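Long-range contact in uncharacterized protein (Proteus penneri, PDB 3RD4), which is of unknown function, a small, largely beta-stranded protein of the DUF2500 family: residues 60-71 with 78-86. Sequence-based numbering, arbitrary orientation.
Sequences SYQNIEPEMKGR and RFVQFETDV
Phe-82 packs against Ile-64, Met-68 and Gly-70 where the loop after helix 58-61 runs into the antiparallel beta hairpin of strands 69-75 and 78-84. The hairpin lies at one edge of the chain's five-stranded antiparallel sheet, with strand 78-84 outermost within the chain. Gly-70 and Thr-84 form a non-hydrogen-bonded pair. Arg-71 and Glu-83 form the neighbouring hydrogen-bonded pair: Arg-71 N donates to Glu-83 O, and Glu-83 N donates to Arg-71 O. Just past the strand, Asp-85 N reaches a lone pair of Lys-69 O at 3.0 Å.

The Phe-82 side chain has CG anti to its backbone N (chi1 171°), and the ring reaches the loop and strand 69-71. Gly-70 N lies at the ring edge, 3.6 Å from Phe-82 CE1. Met-68 SD meets the rim on the CE2 side, a Met-aromatic contact, 4.0 Å from Phe-82 CE2. Ile-64 CG1 approaches Phe-82 CD2 obliquely at 3.9 Å. Phe-42 and Val-11 also touch this ring, which places it in the buried interior. Farther along, Ser-60 OG sits at the edge of the Phe-79 ring but hydrogen-bonds to Asp-57.

Arg-71 and Glu-83 share the other face of the hairpin. The arginine chain bends at chi3 (-61°), which turns the guanidinium back across Glu-83. One guanidinium face lies over Glu-83 CB. The guanidinium and carboxylate planes are 76° apart. Asp-85 OD1 is near the guanidinium plane, but its salt bridge to Arg-71 NH1 is long, and Asp-85 is poorly ordered. In the shorter salt bridge, Arg-71 NH2 donates to Glu-83 OE1 at 2.8 Å, coming from above the carboxylate plane.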
ATOM      1  N   SER B  60      -2.976  21.074 -10.816  1.00 32.79           N
ATOM      2  CA  SER B  60      -3.875  20.245 -11.625  1.00 32.43           C
ATOM      3  C   SER B  60      -4.985  19.663 -10.754  1.00 33.88           C
ATOM      4  O   SER B  60      -6.166  19.704 -11.104  1.00 33.49           O
ATOM      5  CB  SER B  60      -3.105  19.101 -12.279  1.00 31.38           C
ATOM      6  OG  SER B  60      -2.293  19.589 -13.331  1.00 30.83           O
ATOM      7  N   TYR B  61      -4.584  19.111  -9.614  1.00 35.11           N
ATOM      8  CA  TYR B  61      -5.507  18.518  -8.651  1.00 34.80           C
ATOM      9  C   TYR B  61      -6.661  19.483  -8.398  1.00 35.70           C
ATOM     10  O   TYR B  61      -7.823  19.095  -8.385  1.00 34.61           O
ATOM     11  CB  TYR B  61      -4.738  18.246  -7.352  1.00 33.70           C
ATOM     12  CG  TYR B  61      -5.553  17.679  -6.215  1.00 32.84           C
ATOM     13  CD1 TYR B  61      -5.819  16.314  -6.138  1.00 32.60           C
ATOM     14  CD2 TYR B  61      -6.070  18.514  -5.222  1.00 32.27           C
ATOM     15  CE1 TYR B  61      -6.586  15.792  -5.100  1.00 32.15           C
ATOM     16  CE2 TYR B  61      -6.832  18.009  -4.181  1.00 31.42           C
ATOM     17  CZ  TYR B  61      -7.087  16.646  -4.122  1.00 32.35           C
ATOM     18  OH  TYR B  61      -7.832  16.136  -3.081  1.00 32.78           O
ATOM     19  N   GLN B  62      -6.316  20.750  -8.211  1.00 38.19           N
ATOM     20  CA  GLN B  62      -7.283  21.815  -7.944  1.00 39.76           C
ATOM     21  C   GLN B  62      -8.299  22.040  -9.053  1.00 39.61           C
ATOM     22  O   GLN B  62      -9.309  22.710  -8.847  1.00 39.20           O
ATOM     23  CB  GLN B  62      -6.552  23.139  -7.716  1.00 42.03           C
ATOM     24  CG  GLN B  62      -5.488  23.125  -6.630  1.00 45.42           C
ATOM     25  CD  GLN B  62      -5.645  24.271  -5.657  1.00 46.08           C
ATOM     26  OE1 GLN B  62      -6.475  24.215  -4.747  1.00 47.93           O
ATOM     27  NE2 GLN B  62      -4.859  25.327  -5.848  1.00 46.42           N
ATOM     28  N   ASN B  63      -8.021  21.507 -10.234  1.00 39.88           N
ATOM     29  CA  ASN B  63      -8.917  21.697 -11.360  1.00 39.67           C
ATOM     30  C   ASN B  63      -9.543  20.417 -11.868  1.00 39.51           C
ATOM     31  O   ASN B  63     -10.105  20.395 -12.963  1.00 40.62           O
ATOM     32  CB  ASN B  63      -8.169  22.390 -12.495  1.00 39.06           C
ATOM     33  CG  ASN B  63      -8.131  23.881 -12.322  1.00 40.35           C
ATOM     34  OD1 ASN B  63      -9.166  24.540 -12.344  1.00 42.79           O
ATOM     35  ND2 ASN B  63      -6.937  24.430 -12.141  1.00 42.25           N
ATOM     36  N   ILE B  64      -9.447  19.352 -11.080  1.00 38.82           N
ATOM     37  CA  ILE B  64     -10.017  18.066 -11.471  1.00 38.64           C
ATOM     38  C   ILE B  64     -11.025  17.587 -10.439  1.00 39.92           C
ATOM     39  O   ILE B  64     -10.677  17.324  -9.292  1.00 40.59           O
ATOM     40  CB  ILE B  64      -8.924  16.991 -11.626  1.00 36.62           C
ATOM     41  CG1 ILE B  64      -7.978  17.377 -12.752  1.00 35.92           C
ATOM     42  CG2 ILE B  64      -9.551  15.644 -11.913  1.00 34.46           C
ATOM     43  CD1 ILE B  64      -6.706  16.570 -12.773  1.00 37.42           C
ATOM     44  N   GLU B  65     -12.285  17.481 -10.846  1.00 41.17           N
ATOM     45  CA  GLU B  65     -13.313  17.014  -9.939  1.00 41.65           C
ATOM     46  C   GLU B  65     -13.829  15.670 -10.370  1.00 40.84           C
ATOM     47  O   GLU B  65     -13.709  15.299 -11.528  1.00 39.87           O
ATOM     48  CB  GLU B  65     -14.464  18.010  -9.872  1.00 44.05           C
ATOM     49  CG  GLU B  65     -14.244  19.095  -8.835  1.00 49.14           C
ATOM     50  CD  GLU B  65     -13.874  18.516  -7.470  1.00 52.68           C
ATOM     51  OE1 GLU B  65     -14.653  17.704  -6.925  1.00 52.92           O
ATOM     52  OE2 GLU B  65     -12.798  18.873  -6.943  1.00 55.40           O
ATOM     53  N   PRO B  66     -14.379  14.903  -9.426  1.00 41.68           N
ATOM     54  CA  PRO B  66     -14.937  13.569  -9.681  1.00 43.35           C
ATOM     55  C   PRO B  66     -16.178  13.662 -10.582  1.00 44.09           C
ATOM     56  O   PRO B  66     -17.011  14.558 -10.418  1.00 44.36           O
ATOM     57  CB  PRO B  66     -15.287  13.070  -8.282  1.00 43.59           C
ATOM     58  CG  PRO B  66     -14.280  13.786  -7.405  1.00 43.47           C
ATOM     59  CD  PRO B  66     -14.281  15.169  -7.981  1.00 42.05           C
ATOM     60  N   GLU B  67     -16.284  12.731 -11.526  1.00 44.98           N
ATOM     61  CA  GLU B  67     -17.390  12.673 -12.476  1.00 45.74           C
ATOM     62  C   GLU B  67     -17.116  13.390 -13.803  1.00 44.36           C
ATOM     63  O   GLU B  67     -17.976  13.404 -14.691  1.00 46.00           O
ATOM     64  CB  GLU B  67     -18.672  13.213 -11.845  1.00 49.08           C
ATOM     65  CG  GLU B  67     -19.639  12.138 -11.391  1.00 53.79           C
ATOM     66  CD  GLU B  67     -20.691  12.681 -10.441  1.00 57.46           C
ATOM     67  OE1 GLU B  67     -21.043  13.883 -10.564  1.00 58.68           O
ATOM     68  OE2 GLU B  67     -21.170  11.906  -9.578  1.00 59.02           O
ATOM     69  N   MET B  68     -15.939  14.004 -13.935  1.00 40.94           N
ATOM     70  CA  MET B  68     -15.563  14.666 -15.186  1.00 37.82           C
ATOM     71  C   MET B  68     -15.105  13.538 -16.114  1.00 38.32           C
ATOM     72  O   MET B  68     -14.645  12.490 -15.647  1.00 38.54           O
ATOM     73  CB  MET B  68     -14.372  15.612 -14.999  1.00 34.48           C
ATOM     74  CG  MET B  68     -14.607  16.923 -14.292  1.00 30.19           C
ATOM     75  SD  MET B  68     -13.010  17.847 -14.192  1.00 27.79           S
ATOM     76  CE  MET B  68     -13.555  19.365 -13.390  1.00 26.58           C
ATOM     77  N   LYS B  69     -15.237  13.739 -17.420  1.00 38.51           N
ATOM     78  CA  LYS B  69     -14.787  12.737 -18.377  1.00 38.41           C
ATOM     79  C   LYS B  69     -13.942  13.407 -19.433  1.00 37.18           C
ATOM     80  O   LYS B  69     -14.296  14.469 -19.935  1.00 37.13           O
ATOM     81  CB  LYS B  69     -15.967  12.033 -19.042  1.00 40.93           C
ATOM     82  CG  LYS B  69     -16.823  11.250 -18.073  1.00 46.68           C
ATOM     83  CD  LYS B  69     -17.713  10.238 -18.790  1.00 49.67           C
ATOM     84  CE  LYS B  69     -18.698   9.586 -17.809  1.00 51.10           C
ATOM     85  NZ  LYS B  69     -19.526   8.502 -18.436  1.00 51.44           N
ATOM     86  N   GLY B  70     -12.818  12.797 -19.774  1.00 36.16           N
ATOM     87  CA  GLY B  70     -11.976  13.407 -20.779  1.00 37.36           C
ATOM     88  C   GLY B  70     -10.806  12.572 -21.253  1.00 38.38           C
ATOM     89  O   GLY B  70     -10.793  11.352 -21.119  1.00 38.03           O
ATOM     90  N   ARG B  71      -9.820  13.242 -21.833  1.00 39.28           N
ATOM     91  CA  ARG B  71      -8.644  12.563 -22.317  1.00 40.80           C
ATOM     92  C   ARG B  71      -7.594  12.675 -21.241  1.00 40.36           C
ATOM     93  O   ARG B  71      -7.423  13.736 -20.642  1.00 40.96           O
ATOM     94  CB  ARG B  71      -8.139  13.228 -23.587  1.00 44.34           C
ATOM     95  CG  ARG B  71      -9.076  13.092 -24.749  1.00 50.03           C
ATOM     96  CD  ARG B  71      -8.483  13.741 -25.984  1.00 54.95           C
ATOM     97  NE  ARG B  71      -8.252  15.165 -25.771  1.00 57.15           N
ATOM     98  CZ  ARG B  71      -9.213  16.032 -25.476  1.00 58.25           C
ATOM     99  NH1 ARG B  71     -10.475  15.626 -25.354  1.00 58.64           N
ATOM    100  NH2 ARG B  71      -8.912  17.308 -25.305  1.00 58.30           N
ATOM    101  N   ARG B  78       3.696   8.294 -15.495  1.00 48.01           N
ATOM    102  CA  ARG B  78       3.595   9.624 -14.921  1.00 45.57           C
ATOM    103  C   ARG B  78       2.456  10.427 -15.546  1.00 42.76           C
ATOM    104  O   ARG B  78       2.271  10.433 -16.763  1.00 42.64           O
ATOM    105  CB  ARG B  78       4.927  10.360 -15.106  1.00 47.63           C
ATOM    106  CG  ARG B  78       5.052  11.639 -14.284  1.00 54.02           C
ATOM    107  CD  ARG B  78       6.381  12.367 -14.535  1.00 58.71           C
ATOM    108  NE  ARG B  78       6.514  12.860 -15.911  1.00 62.55           N
ATOM    109  CZ  ARG B  78       5.824  13.881 -16.422  1.00 63.72           C
ATOM    110  NH1 ARG B  78       4.943  14.534 -15.675  1.00 63.83           N
ATOM    111  NH2 ARG B  78       6.009  14.247 -17.689  1.00 64.26           N
ATOM    112  N   PHE B  79       1.684  11.095 -14.700  1.00 39.30           N
ATOM    113  CA  PHE B  79       0.578  11.919 -15.167  1.00 37.53           C
ATOM    114  C   PHE B  79       1.146  13.085 -15.953  1.00 37.50           C
ATOM    115  O   PHE B  79       2.148  13.658 -15.547  1.00 38.79           O
ATOM    116  CB  PHE B  79      -0.209  12.464 -13.975  1.00 34.52           C
ATOM    117  CG  PHE B  79      -1.218  13.530 -14.332  1.00 33.22           C
ATOM    118  CD1 PHE B  79      -2.453  13.189 -14.876  1.00 31.56           C
ATOM    119  CD2 PHE B  79      -0.946  14.879 -14.083  1.00 33.17           C
ATOM    120  CE1 PHE B  79      -3.409  14.175 -15.158  1.00 31.60           C
ATOM    121  CE2 PHE B  79      -1.895  15.874 -14.362  1.00 31.43           C
ATOM    122  CZ  PHE B  79      -3.129  15.519 -14.899  1.00 30.06           C
ATOM    123  N   VAL B  80       0.515  13.448 -17.068  1.00 37.84           N
ATOM    124  CA  VAL B  80       0.997  14.579 -17.867  1.00 38.53           C
ATOM    125  C   VAL B  80      -0.048  15.681 -17.900  1.00 37.67           C
ATOM    126  O   VAL B  80       0.259  16.869 -17.718  1.00 37.22           O
ATOM    127  CB  VAL B  80       1.299  14.176 -19.327  1.00 39.03           C
ATOM    128  CG1 VAL B  80       1.901  15.360 -20.069  1.00 37.60           C
ATOM    129  CG2 VAL B  80       2.246  12.990 -19.360  1.00 40.36           C
ATOM    130  N   GLN B  81      -1.287  15.270 -18.140  1.00 36.78           N
ATOM    131  CA  GLN B  81      -2.393  16.209 -18.208  1.00 36.57           C
ATOM    132  C   GLN B  81      -3.732  15.509 -18.349  1.00 36.44           C
ATOM    133  O   GLN B  81      -3.812  14.352 -18.770  1.00 36.90           O
ATOM    134  CB  GLN B  81      -2.208  17.153 -19.395  1.00 36.10           C
ATOM    135  CG  GLN B  81      -3.337  18.128 -19.545  1.00 35.45           C
ATOM    136  CD  GLN B  81      -3.355  19.129 -18.420  1.00 36.46           C
ATOM    137  OE1 GLN B  81      -2.498  20.006 -18.359  1.00 36.89           O
ATOM    138  NE2 GLN B  81      -4.321  18.999 -17.511  1.00 36.29           N
ATOM    139  N   PHE B  82      -4.790  16.220 -17.992  1.00 35.92           N
ATOM    140  CA  PHE B  82      -6.128  15.678 -18.120  1.00 36.22           C
ATOM    141  C   PHE B  82      -6.971  16.728 -18.782  1.00 38.12           C
ATOM    142  O   PHE B  82      -7.181  17.803 -18.223  1.00 37.92           O
ATOM    143  CB  PHE B  82      -6.723  15.333 -16.762  1.00 34.82           C
ATOM    144  CG  PHE B  82      -8.181  14.982 -16.823  1.00 33.80           C
ATOM    145  CD1 PHE B  82      -8.616  13.918 -17.600  1.00 32.03           C
ATOM    146  CD2 PHE B  82      -9.126  15.742 -16.133  1.00 33.62           C
ATOM    147  CE1 PHE B  82      -9.964  13.619 -17.701  1.00 30.19           C
ATOM    148  CE2 PHE B  82     -10.489  15.449 -16.228  1.00 31.72           C
ATOM    149  CZ  PHE B  82     -10.904  14.386 -17.013  1.00 31.39           C
ATOM    150  N   GLU B  83      -7.440  16.423 -19.988  1.00 42.08           N
ATOM    151  CA  GLU B  83      -8.272  17.353 -20.740  1.00 45.65           C
ATOM    152  C   GLU B  83      -9.721  16.920 -20.643  1.00 48.06           C
ATOM    153  O   GLU B  83     -10.074  15.817 -21.047  1.00 47.87           O
ATOM    154  CB  GLU B  83      -7.814  17.401 -22.197  1.00 46.94           C
ATOM    155  CG  GLU B  83      -6.302  17.589 -22.334  1.00 49.93           C
ATOM    156  CD  GLU B  83      -5.894  18.259 -23.635  1.00 52.39           C
ATOM    157  OE1 GLU B  83      -6.149  17.675 -24.715  1.00 53.20           O
ATOM    158  OE2 GLU B  83      -5.318  19.373 -23.568  1.00 52.44           O
ATOM    159  N   THR B  84     -10.550  17.799 -20.089  1.00 52.08           N
ATOM    160  CA  THR B  84     -11.969  17.524 -19.912  1.00 55.67           C
ATOM    161  C   THR B  84     -12.771  17.781 -21.179  1.00 59.21           C
ATOM    162  O   THR B  84     -12.809  18.900 -21.692  1.00 58.14           O
ATOM    163  CB  THR B  84     -12.556  18.363 -18.760  1.00 54.77           C
ATOM    164  OG1 THR B  84     -13.979  18.196 -18.732  1.00 53.14           O
ATOM    165  CG2 THR B  84     -12.191  19.844 -18.923  1.00 54.72           C
ATOM    166  N   ASP B  85     -13.412  16.726 -21.671  1.00 65.03           N
ATOM    167  CA  ASP B  85     -14.221  16.786 -22.885  1.00 70.75           C
ATOM    168  C   ASP B  85     -14.998  18.082 -23.007  1.00 72.82           C
ATOM    169  O   ASP B  85     -15.886  18.367 -22.199  1.00 73.63           O
ATOM    170  CB  ASP B  85     -15.192  15.603 -22.937  1.00 73.37           C
ATOM    171  CG  ASP B  85     -14.821  14.591 -24.013  1.00 76.69           C
ATOM    172  OD1 ASP B  85     -13.627  14.211 -24.091  1.00 77.66           O
ATOM    173  OD2 ASP B  85     -15.728  14.171 -24.772  1.00 78.05           O
ATOM    174  N   VAL B  86     -14.652  18.858 -24.027  1.00 75.11           N
ATOM    175  CA  VAL B  86     -15.297  20.136 -24.285  1.00 77.92           C
ATOM    176  C   VAL B  86     -16.832  20.008 -24.233  1.00 79.51           C
ATOM    177  O   VAL B  86     -17.376  18.918 -24.452  1.00 80.52           O
ATOM    178  CB  VAL B  86     -14.840  20.661 -25.654  1.00 78.22           C
TER